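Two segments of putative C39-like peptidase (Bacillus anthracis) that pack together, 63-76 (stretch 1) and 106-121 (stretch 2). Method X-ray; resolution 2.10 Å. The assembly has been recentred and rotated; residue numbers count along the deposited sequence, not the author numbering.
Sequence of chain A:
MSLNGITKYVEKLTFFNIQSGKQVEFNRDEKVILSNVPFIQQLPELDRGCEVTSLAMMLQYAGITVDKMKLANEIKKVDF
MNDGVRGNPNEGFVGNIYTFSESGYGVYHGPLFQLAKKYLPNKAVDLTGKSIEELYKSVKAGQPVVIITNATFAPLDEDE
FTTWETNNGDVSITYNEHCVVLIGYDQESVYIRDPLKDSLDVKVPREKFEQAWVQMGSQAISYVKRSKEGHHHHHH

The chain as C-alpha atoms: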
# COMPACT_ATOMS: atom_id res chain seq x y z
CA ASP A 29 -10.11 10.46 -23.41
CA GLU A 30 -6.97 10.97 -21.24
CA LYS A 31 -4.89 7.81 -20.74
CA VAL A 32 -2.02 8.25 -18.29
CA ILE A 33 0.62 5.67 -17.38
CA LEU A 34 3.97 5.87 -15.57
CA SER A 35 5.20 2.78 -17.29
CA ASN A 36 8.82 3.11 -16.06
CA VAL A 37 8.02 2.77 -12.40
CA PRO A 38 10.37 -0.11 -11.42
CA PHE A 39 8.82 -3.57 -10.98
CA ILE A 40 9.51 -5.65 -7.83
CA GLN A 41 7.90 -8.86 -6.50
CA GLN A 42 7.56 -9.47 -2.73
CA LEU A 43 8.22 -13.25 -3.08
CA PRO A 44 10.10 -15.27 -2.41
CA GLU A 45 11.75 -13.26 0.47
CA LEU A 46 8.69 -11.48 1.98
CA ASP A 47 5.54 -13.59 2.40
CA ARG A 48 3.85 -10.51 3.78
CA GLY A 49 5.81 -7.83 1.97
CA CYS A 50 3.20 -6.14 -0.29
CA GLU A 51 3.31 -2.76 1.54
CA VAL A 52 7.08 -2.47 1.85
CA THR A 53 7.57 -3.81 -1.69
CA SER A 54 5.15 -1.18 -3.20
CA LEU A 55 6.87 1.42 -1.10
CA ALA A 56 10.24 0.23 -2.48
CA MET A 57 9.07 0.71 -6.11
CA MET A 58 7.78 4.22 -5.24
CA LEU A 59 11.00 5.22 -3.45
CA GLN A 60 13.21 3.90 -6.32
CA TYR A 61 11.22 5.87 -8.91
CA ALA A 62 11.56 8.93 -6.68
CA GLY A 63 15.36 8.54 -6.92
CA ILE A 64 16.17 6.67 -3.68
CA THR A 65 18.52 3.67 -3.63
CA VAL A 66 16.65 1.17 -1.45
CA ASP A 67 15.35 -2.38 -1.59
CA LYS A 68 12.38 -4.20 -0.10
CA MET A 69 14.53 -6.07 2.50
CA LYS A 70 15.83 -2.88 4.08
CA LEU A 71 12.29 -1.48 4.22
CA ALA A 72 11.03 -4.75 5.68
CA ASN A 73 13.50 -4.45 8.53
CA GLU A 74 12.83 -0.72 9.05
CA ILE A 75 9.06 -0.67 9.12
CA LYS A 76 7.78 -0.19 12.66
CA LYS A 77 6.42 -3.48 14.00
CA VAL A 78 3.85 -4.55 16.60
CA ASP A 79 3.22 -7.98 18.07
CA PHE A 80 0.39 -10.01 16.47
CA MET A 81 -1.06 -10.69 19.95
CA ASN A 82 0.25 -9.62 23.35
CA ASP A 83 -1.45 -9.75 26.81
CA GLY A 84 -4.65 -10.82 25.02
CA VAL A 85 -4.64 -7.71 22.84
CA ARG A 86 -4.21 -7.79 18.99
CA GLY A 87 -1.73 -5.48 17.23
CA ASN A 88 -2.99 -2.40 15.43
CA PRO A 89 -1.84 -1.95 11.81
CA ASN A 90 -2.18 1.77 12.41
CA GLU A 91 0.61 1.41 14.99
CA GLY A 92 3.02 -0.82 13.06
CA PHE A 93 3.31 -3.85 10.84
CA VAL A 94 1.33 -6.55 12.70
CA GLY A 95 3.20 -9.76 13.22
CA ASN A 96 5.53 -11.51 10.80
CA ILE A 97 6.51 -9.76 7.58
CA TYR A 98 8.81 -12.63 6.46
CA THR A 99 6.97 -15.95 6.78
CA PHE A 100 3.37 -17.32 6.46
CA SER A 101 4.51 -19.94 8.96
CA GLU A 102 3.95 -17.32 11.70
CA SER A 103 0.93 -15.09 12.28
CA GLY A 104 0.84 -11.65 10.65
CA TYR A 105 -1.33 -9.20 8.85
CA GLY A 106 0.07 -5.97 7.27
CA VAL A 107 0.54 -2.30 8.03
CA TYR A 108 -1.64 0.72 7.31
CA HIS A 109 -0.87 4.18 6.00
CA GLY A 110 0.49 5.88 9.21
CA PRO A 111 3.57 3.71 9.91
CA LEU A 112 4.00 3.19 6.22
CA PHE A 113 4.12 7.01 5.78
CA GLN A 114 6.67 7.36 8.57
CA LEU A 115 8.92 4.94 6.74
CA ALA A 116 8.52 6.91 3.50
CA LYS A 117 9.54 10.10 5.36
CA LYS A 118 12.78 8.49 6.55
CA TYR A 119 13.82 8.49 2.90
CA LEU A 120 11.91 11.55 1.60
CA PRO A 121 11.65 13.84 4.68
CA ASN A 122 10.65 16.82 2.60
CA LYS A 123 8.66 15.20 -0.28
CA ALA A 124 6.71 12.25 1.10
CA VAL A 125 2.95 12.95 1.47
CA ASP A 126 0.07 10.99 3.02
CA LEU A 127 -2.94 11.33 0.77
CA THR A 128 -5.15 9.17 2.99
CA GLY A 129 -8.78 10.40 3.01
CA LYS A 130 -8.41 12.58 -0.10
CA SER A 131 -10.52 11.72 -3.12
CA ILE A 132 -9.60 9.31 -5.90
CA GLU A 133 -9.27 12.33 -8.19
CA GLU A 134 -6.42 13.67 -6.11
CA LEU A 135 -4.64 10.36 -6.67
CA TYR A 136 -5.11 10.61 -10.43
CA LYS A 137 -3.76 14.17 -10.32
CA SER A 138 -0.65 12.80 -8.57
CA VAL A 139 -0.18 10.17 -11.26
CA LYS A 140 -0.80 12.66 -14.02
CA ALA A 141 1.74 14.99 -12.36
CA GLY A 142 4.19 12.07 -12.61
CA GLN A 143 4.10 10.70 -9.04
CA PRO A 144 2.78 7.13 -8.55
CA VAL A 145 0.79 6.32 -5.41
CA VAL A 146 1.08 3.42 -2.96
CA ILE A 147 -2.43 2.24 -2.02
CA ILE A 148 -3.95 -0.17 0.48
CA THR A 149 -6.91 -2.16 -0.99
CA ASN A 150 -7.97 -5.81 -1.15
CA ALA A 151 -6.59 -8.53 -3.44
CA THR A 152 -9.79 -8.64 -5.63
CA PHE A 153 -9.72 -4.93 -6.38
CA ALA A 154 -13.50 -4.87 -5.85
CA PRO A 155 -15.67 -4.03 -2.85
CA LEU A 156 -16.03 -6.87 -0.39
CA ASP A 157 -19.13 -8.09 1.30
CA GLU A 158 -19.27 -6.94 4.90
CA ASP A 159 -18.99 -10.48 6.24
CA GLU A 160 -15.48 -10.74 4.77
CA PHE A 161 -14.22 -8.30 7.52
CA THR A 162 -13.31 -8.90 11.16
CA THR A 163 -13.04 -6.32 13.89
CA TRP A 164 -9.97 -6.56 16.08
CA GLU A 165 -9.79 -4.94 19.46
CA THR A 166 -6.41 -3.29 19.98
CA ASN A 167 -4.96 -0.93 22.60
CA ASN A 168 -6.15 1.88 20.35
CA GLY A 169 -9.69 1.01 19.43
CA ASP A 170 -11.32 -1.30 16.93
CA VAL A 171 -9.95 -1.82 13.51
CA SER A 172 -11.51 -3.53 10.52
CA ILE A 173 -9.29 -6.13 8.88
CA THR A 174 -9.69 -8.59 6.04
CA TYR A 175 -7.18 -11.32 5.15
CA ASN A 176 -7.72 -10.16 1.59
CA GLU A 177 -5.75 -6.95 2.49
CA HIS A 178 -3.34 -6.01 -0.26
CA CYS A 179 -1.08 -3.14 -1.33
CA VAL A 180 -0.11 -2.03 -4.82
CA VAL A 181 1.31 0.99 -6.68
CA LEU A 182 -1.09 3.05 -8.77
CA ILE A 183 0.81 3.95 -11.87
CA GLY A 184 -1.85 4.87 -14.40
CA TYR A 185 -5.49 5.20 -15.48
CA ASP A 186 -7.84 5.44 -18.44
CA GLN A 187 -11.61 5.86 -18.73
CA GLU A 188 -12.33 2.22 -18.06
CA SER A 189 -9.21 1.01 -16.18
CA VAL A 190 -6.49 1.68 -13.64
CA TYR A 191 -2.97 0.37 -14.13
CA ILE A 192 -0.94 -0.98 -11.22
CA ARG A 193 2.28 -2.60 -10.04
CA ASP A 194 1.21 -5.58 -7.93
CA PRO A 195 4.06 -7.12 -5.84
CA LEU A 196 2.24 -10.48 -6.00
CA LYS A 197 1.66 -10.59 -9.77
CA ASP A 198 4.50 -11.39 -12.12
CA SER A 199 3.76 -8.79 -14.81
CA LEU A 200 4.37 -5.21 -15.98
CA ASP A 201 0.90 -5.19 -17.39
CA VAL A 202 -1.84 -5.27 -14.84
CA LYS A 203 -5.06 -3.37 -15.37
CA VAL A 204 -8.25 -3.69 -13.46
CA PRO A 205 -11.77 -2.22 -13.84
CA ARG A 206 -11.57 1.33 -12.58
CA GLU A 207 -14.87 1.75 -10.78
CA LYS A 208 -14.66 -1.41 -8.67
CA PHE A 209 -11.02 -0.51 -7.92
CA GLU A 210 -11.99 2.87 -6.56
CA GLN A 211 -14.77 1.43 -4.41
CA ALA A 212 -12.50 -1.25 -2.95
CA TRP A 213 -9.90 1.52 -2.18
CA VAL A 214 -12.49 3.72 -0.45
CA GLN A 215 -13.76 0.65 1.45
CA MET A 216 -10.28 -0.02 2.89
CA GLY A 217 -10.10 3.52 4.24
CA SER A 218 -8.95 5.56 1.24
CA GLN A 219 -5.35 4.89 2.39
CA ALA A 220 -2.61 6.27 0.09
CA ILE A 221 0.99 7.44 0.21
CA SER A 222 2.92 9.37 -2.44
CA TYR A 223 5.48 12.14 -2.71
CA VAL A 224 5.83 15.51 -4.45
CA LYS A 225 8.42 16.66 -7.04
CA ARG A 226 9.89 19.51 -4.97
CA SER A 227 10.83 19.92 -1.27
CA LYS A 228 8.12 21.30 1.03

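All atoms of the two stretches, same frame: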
# COMPACT_ATOMS: atom_id res chain seq x y z
N GLY A 63 13.94 8.26 -6.93
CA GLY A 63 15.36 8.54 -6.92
C GLY A 63 16.14 7.96 -5.74
O GLY A 63 17.35 8.17 -5.64
N ILE A 64 15.48 7.21 -4.86
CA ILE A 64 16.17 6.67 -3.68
C ILE A 64 16.73 5.28 -3.98
O ILE A 64 16.01 4.43 -4.54
CB ILE A 64 15.21 6.58 -2.45
CG1 ILE A 64 14.49 7.92 -2.22
CG2 ILE A 64 15.98 6.01 -1.20
CD1 ILE A 64 15.43 9.08 -1.89
N THR A 65 17.99 5.03 -3.60
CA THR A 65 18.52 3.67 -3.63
C THR A 65 18.00 2.91 -2.39
O THR A 65 18.34 3.22 -1.26
CB THR A 65 20.07 3.67 -3.59
OG1 THR A 65 20.55 4.37 -4.74
CG2 THR A 65 20.69 2.20 -3.55
N VAL A 66 17.15 1.91 -2.59
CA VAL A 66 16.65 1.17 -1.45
C VAL A 66 16.03 -0.13 -1.97
O VAL A 66 15.65 -0.20 -3.13
CB VAL A 66 15.61 2.02 -0.63
CG1 VAL A 66 14.32 2.28 -1.46
CG2 VAL A 66 15.32 1.35 0.76
N ASP A 67 16.02 -1.16 -1.15
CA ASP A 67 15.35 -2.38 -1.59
C ASP A 67 14.31 -2.80 -0.55
O ASP A 67 14.30 -2.29 0.57
CB ASP A 67 16.34 -3.51 -1.83
CG ASP A 67 17.04 -3.92 -0.57
OD1 ASP A 67 16.49 -4.63 0.28
OD2 ASP A 67 18.18 -3.52 -0.41
N LYS A 68 13.45 -3.73 -0.94
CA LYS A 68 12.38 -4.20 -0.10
C LYS A 68 12.84 -4.83 1.23
O LYS A 68 12.10 -4.78 2.21
CB LYS A 68 11.51 -5.20 -0.86
CG LYS A 68 12.15 -6.59 -1.00
CD LYS A 68 11.42 -7.41 -2.12
CE LYS A 68 11.85 -8.86 -2.06
NZ LYS A 68 11.68 -9.59 -3.34
N MET A 69 14.04 -5.44 1.27
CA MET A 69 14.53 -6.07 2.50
C MET A 69 14.91 -5.03 3.56
O MET A 69 14.70 -5.22 4.77
CB MET A 69 15.75 -7.00 2.21
CG MET A 69 15.46 -8.13 1.13
SD MET A 69 14.09 -9.17 1.67
CE MET A 69 14.69 -9.62 3.33
N LYS A 70 15.50 -3.93 3.12
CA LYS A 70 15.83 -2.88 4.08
C LYS A 70 14.54 -2.27 4.64
O LYS A 70 14.41 -2.01 5.83
CB LYS A 70 16.71 -1.79 3.42
CG LYS A 70 17.13 -0.68 4.38
CD LYS A 70 18.63 -0.31 4.15
CE LYS A 70 19.15 0.86 5.00
NZ LYS A 70 18.49 2.16 4.65
N LEU A 71 13.55 -2.07 3.78
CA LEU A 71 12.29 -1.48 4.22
C LEU A 71 11.54 -2.44 5.15
O LEU A 71 10.85 -2.00 6.12
CB LEU A 71 11.41 -1.11 3.01
CG LEU A 71 12.03 -0.01 2.11
CD1 LEU A 71 11.09 0.26 0.95
CD2 LEU A 71 12.27 1.29 2.90
N ALA A 72 11.66 -3.74 4.85
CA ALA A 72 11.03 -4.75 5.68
C ALA A 72 11.64 -4.77 7.10
O ALA A 72 10.93 -5.06 8.08
CB ALA A 72 11.15 -6.10 5.06
N ASN A 73 12.93 -4.49 7.22
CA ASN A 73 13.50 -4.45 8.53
C ASN A 73 13.15 -3.14 9.24
O ASN A 73 13.01 -3.11 10.46
CB ASN A 73 15.02 -4.64 8.47
CG ASN A 73 15.62 -4.71 9.85
OD1 ASN A 73 16.56 -4.00 10.15
ND2 ASN A 73 15.06 -5.55 10.70
N GLU A 74 13.01 -2.06 8.48
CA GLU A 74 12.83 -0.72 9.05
C GLU A 74 11.42 -0.34 9.44
O GLU A 74 11.23 0.53 10.27
CB GLU A 74 13.46 0.34 8.13
CG GLU A 74 15.01 0.27 8.17
CD GLU A 74 15.65 1.17 7.11
OE1 GLU A 74 14.91 1.69 6.23
OE2 GLU A 74 16.90 1.36 7.14
N ILE A 75 10.42 -0.96 8.81
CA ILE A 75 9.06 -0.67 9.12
C ILE A 75 8.82 -0.93 10.60
O ILE A 75 9.30 -1.91 11.15
CB ILE A 75 8.05 -1.47 8.25
CG1 ILE A 75 6.63 -0.99 8.52
CG2 ILE A 75 8.11 -2.95 8.55
CD1 ILE A 75 6.25 0.25 7.84
N LYS A 76 8.11 -0.01 11.25
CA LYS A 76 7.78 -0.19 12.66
C LYS A 76 6.90 -1.45 12.80
O LYS A 76 6.01 -1.70 11.96
CB LYS A 76 7.08 1.06 13.17
CG LYS A 76 6.52 0.99 14.61
CD LYS A 76 5.97 2.37 15.03
CE LYS A 76 5.62 2.45 16.54
NZ LYS A 76 5.42 3.90 16.94
N GLY A 106 -0.40 -7.00 8.21
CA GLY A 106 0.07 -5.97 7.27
C GLY A 106 0.22 -4.70 8.07
O GLY A 106 0.26 -4.74 9.31
N VAL A 107 0.28 -3.57 7.38
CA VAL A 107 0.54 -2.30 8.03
C VAL A 107 -0.28 -1.27 7.26
O VAL A 107 -0.46 -1.41 6.05
CB VAL A 107 2.06 -1.94 8.03
CG1 VAL A 107 2.56 -1.81 6.58
CG2 VAL A 107 2.30 -0.63 8.77
N TYR A 108 -0.79 -0.27 7.95
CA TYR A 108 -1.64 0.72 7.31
C TYR A 108 -0.84 1.99 7.00
O TYR A 108 0.37 2.04 7.15
CB TYR A 108 -2.90 0.98 8.16
CG TYR A 108 -3.98 -0.09 8.02
CD1 TYR A 108 -3.82 -1.15 7.11
CD2 TYR A 108 -5.20 -0.02 8.76
CE1 TYR A 108 -4.79 -2.12 6.95
CE2 TYR A 108 -6.20 -1.00 8.59
CZ TYR A 108 -5.98 -2.06 7.67
OH TYR A 108 -6.93 -3.07 7.45
N HIS A 109 -1.53 3.03 6.55
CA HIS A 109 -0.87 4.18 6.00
C HIS A 109 0.04 4.96 7.00
O HIS A 109 1.06 5.50 6.60
CB HIS A 109 -1.92 5.12 5.37
CG HIS A 109 -2.75 5.85 6.38
ND1 HIS A 109 -2.42 7.12 6.82
CD2 HIS A 109 -3.86 5.49 7.07
CE1 HIS A 109 -3.31 7.52 7.73
NE2 HIS A 109 -4.19 6.54 7.90
N GLY A 110 -0.32 5.04 8.28
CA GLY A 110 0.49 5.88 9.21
C GLY A 110 1.97 5.48 9.28
O GLY A 110 2.90 6.25 8.93
N PRO A 111 2.22 4.27 9.76
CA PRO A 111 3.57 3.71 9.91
C PRO A 111 4.22 3.62 8.54
O PRO A 111 5.41 3.86 8.37
CB PRO A 111 3.29 2.28 10.47
CG PRO A 111 1.85 2.38 11.09
CD PRO A 111 1.16 3.33 10.14
N LEU A 112 3.43 3.29 7.53
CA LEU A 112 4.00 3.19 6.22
C LEU A 112 4.50 4.58 5.76
O LEU A 112 5.58 4.68 5.15
CB LEU A 112 3.01 2.58 5.24
CG LEU A 112 3.58 2.05 3.92
CD1 LEU A 112 4.77 1.07 4.09
CD2 LEU A 112 2.41 1.40 3.09
N PHE A 113 3.71 5.62 6.03
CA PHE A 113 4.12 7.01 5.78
C PHE A 113 5.39 7.43 6.56
O PHE A 113 6.29 8.08 6.01
CB PHE A 113 2.98 7.98 6.10
CG PHE A 113 3.34 9.44 5.91
CD1 PHE A 113 3.65 9.94 4.64
CD2 PHE A 113 3.37 10.31 7.00
CE1 PHE A 113 3.96 11.27 4.44
CE2 PHE A 113 3.70 11.67 6.81
CZ PHE A 113 4.00 12.14 5.51
N GLN A 114 5.47 7.05 7.82
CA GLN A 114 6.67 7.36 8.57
C GLN A 114 7.90 6.77 7.91
O GLN A 114 8.96 7.38 7.90
CB GLN A 114 6.57 6.87 10.02
CG GLN A 114 5.63 7.67 10.85
CD GLN A 114 5.87 9.18 10.71
OE1 GLN A 114 4.95 9.93 10.37
NE2 GLN A 114 7.12 9.62 10.96
N LEU A 115 7.77 5.57 7.34
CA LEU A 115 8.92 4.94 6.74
C LEU A 115 9.28 5.73 5.49
O LEU A 115 10.46 5.93 5.20
CB LEU A 115 8.66 3.45 6.40
CG LEU A 115 9.80 2.60 5.78
CD1 LEU A 115 11.14 2.79 6.53
CD2 LEU A 115 9.42 1.13 5.78
N ALA A 116 8.26 6.16 4.73
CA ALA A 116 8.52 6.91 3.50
C ALA A 116 9.29 8.21 3.81
O ALA A 116 10.18 8.62 3.04
CB ALA A 116 7.18 7.27 2.76
N LYS A 117 8.89 8.86 4.90
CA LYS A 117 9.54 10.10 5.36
C LYS A 117 11.00 9.93 5.77
O LYS A 117 11.76 10.87 5.65
CB LYS A 117 8.78 10.66 6.57
CG LYS A 117 7.44 11.19 6.25
CD LYS A 117 7.31 12.56 6.92
CE LYS A 117 7.63 13.65 5.93
NZ LYS A 117 7.98 14.93 6.66
N LYS A 118 11.39 8.75 6.24
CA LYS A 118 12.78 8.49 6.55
C LYS A 118 13.61 8.78 5.29
O LYS A 118 14.71 9.35 5.36
CB LYS A 118 12.98 7.03 6.97
CG LYS A 118 14.40 6.74 7.48
CD LYS A 118 14.74 5.24 7.64
CE LYS A 118 16.23 5.03 7.93
NZ LYS A 118 16.98 4.70 6.68
N TYR A 119 13.07 8.41 4.14
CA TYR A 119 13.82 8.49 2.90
C TYR A 119 13.51 9.77 2.09
O TYR A 119 14.34 10.21 1.30
CB TYR A 119 13.53 7.26 2.03
CG TYR A 119 14.17 6.04 2.58
CD1 TYR A 119 15.47 5.70 2.23
CD2 TYR A 119 13.50 5.25 3.53
CE1 TYR A 119 16.06 4.60 2.77
CE2 TYR A 119 14.09 4.16 4.06
CZ TYR A 119 15.35 3.84 3.68
OH TYR A 119 15.93 2.74 4.23
N LEU A 120 12.32 10.32 2.27
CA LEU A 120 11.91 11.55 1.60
C LEU A 120 11.33 12.57 2.63
O LEU A 120 10.13 12.90 2.60
CB LEU A 120 10.86 11.23 0.53
CG LEU A 120 11.27 10.33 -0.65
CD1 LEU A 120 10.00 9.95 -1.46
CD2 LEU A 120 12.31 11.00 -1.54
N PRO A 121 12.18 13.02 3.57
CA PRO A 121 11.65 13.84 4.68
C PRO A 121 10.91 15.08 4.22
O PRO A 121 9.96 15.52 4.87
CB PRO A 121 12.90 14.22 5.49
CG PRO A 121 14.08 13.90 4.59
CD PRO A 121 13.63 12.77 3.69
O HOH W 1 7.30 2.72 10.10

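The most unusual feature of this contact is a very short hydrogen bond along its polar side: Tyr-119 OH lies 2.5 Å from Glu-74 OE1 and donates to it. The same hydroxyl accepts from Lys-70, whose NZ stands 2.7 Å from Tyr-119 OH, so the phenol sits between an ammonium and a carboxylate. Both partner atoms approach the ring at its edge, near its plane, which is where the in-plane lone pair and the O-H bond of a phenol are directed.

Around this hydroxyl the charges form a compact cluster. Lys-70 and Glu-74 are one helical turn apart and make a salt bridge within their own stretch, NZ of Lys-70 to OE2 of Glu-74 at 3.1 Å, though its hydrogen bond is weak. Lys-118 reaches the same carboxylate from the other stretch: its NZ is 3.4 Å from Glu-74 OE2, a salt bridge with a weak hydrogen bond. This arrangement brings two like charges close, with Lys-70 NZ only 3.6 Å from Lys-118 NZ. The carboxylate of Glu-74, bridged to both amines, offsets that repulsion.

Stretch 1 has a helix from Lys-68 to Glu-74, and stretch 2 has one beginning at His-109; Lys-118 and Tyr-119 lie toward the far end of stretch 2. The two helix axes approach no closer than 10.9 Å, and their N-to-C directions differ by 123°, so they run obliquely and more against each other than with each other. At that separation the side chains, rather than the backbones, fill the gap. The nearest CA pairs in the register are Ile-75 CA to Leu-115 CA at 6.1 Å and Ile-64 CA to Tyr-119 CA at 7.2 Å; both involve a loop residue of stretch 1. The helix of stretch 1 is capped by Asp-67, whose OD1 accepts from Lys-70 N at 3.1 Å and, weakly, from Met-69 N at 2.8 Å.

Apolar contacts complete the surroundings of the tyrosine. Ile-64 CG2 is 3.5 Å from Tyr-119 CD1, Leu-71 CD2 is 3.6 Å from Tyr-119 CE2, and Val-66 CG2 is 3.8 Å from Tyr-119 CZ. Thus one side chain combines a hydrocarbon setting for its ring with polar partners for its oxygen. Ile-64 also extends CD1 to within 3.7 Å of Leu-120 CD2.

The apolar surface continues through Leu-71 to Leu-115 and Ile-75. Leu-115 CD2 packs 3.8 Å from Ile-75 CB, and Leu-115 CG lies 4.0 Å from Leu-71 CD2. The CA-to-CB bond of Ile-75 points sideways, but the end of the side chain comes nearer: its CD1 is 4.1 Å from Leu-112 CD1, 4.2 Å from Val-107 CG2 and 4.4 Å from Pro-111 CB. These spacings are those of van der Waals packing.

Just beyond, water 1 joins the two backbones, accepting from Lys-76 N at 3.1 Å from its O and donating from that O to Pro-111 O at 2.8 Å. In total the stretches bury 579 Å² between them, counting both sides.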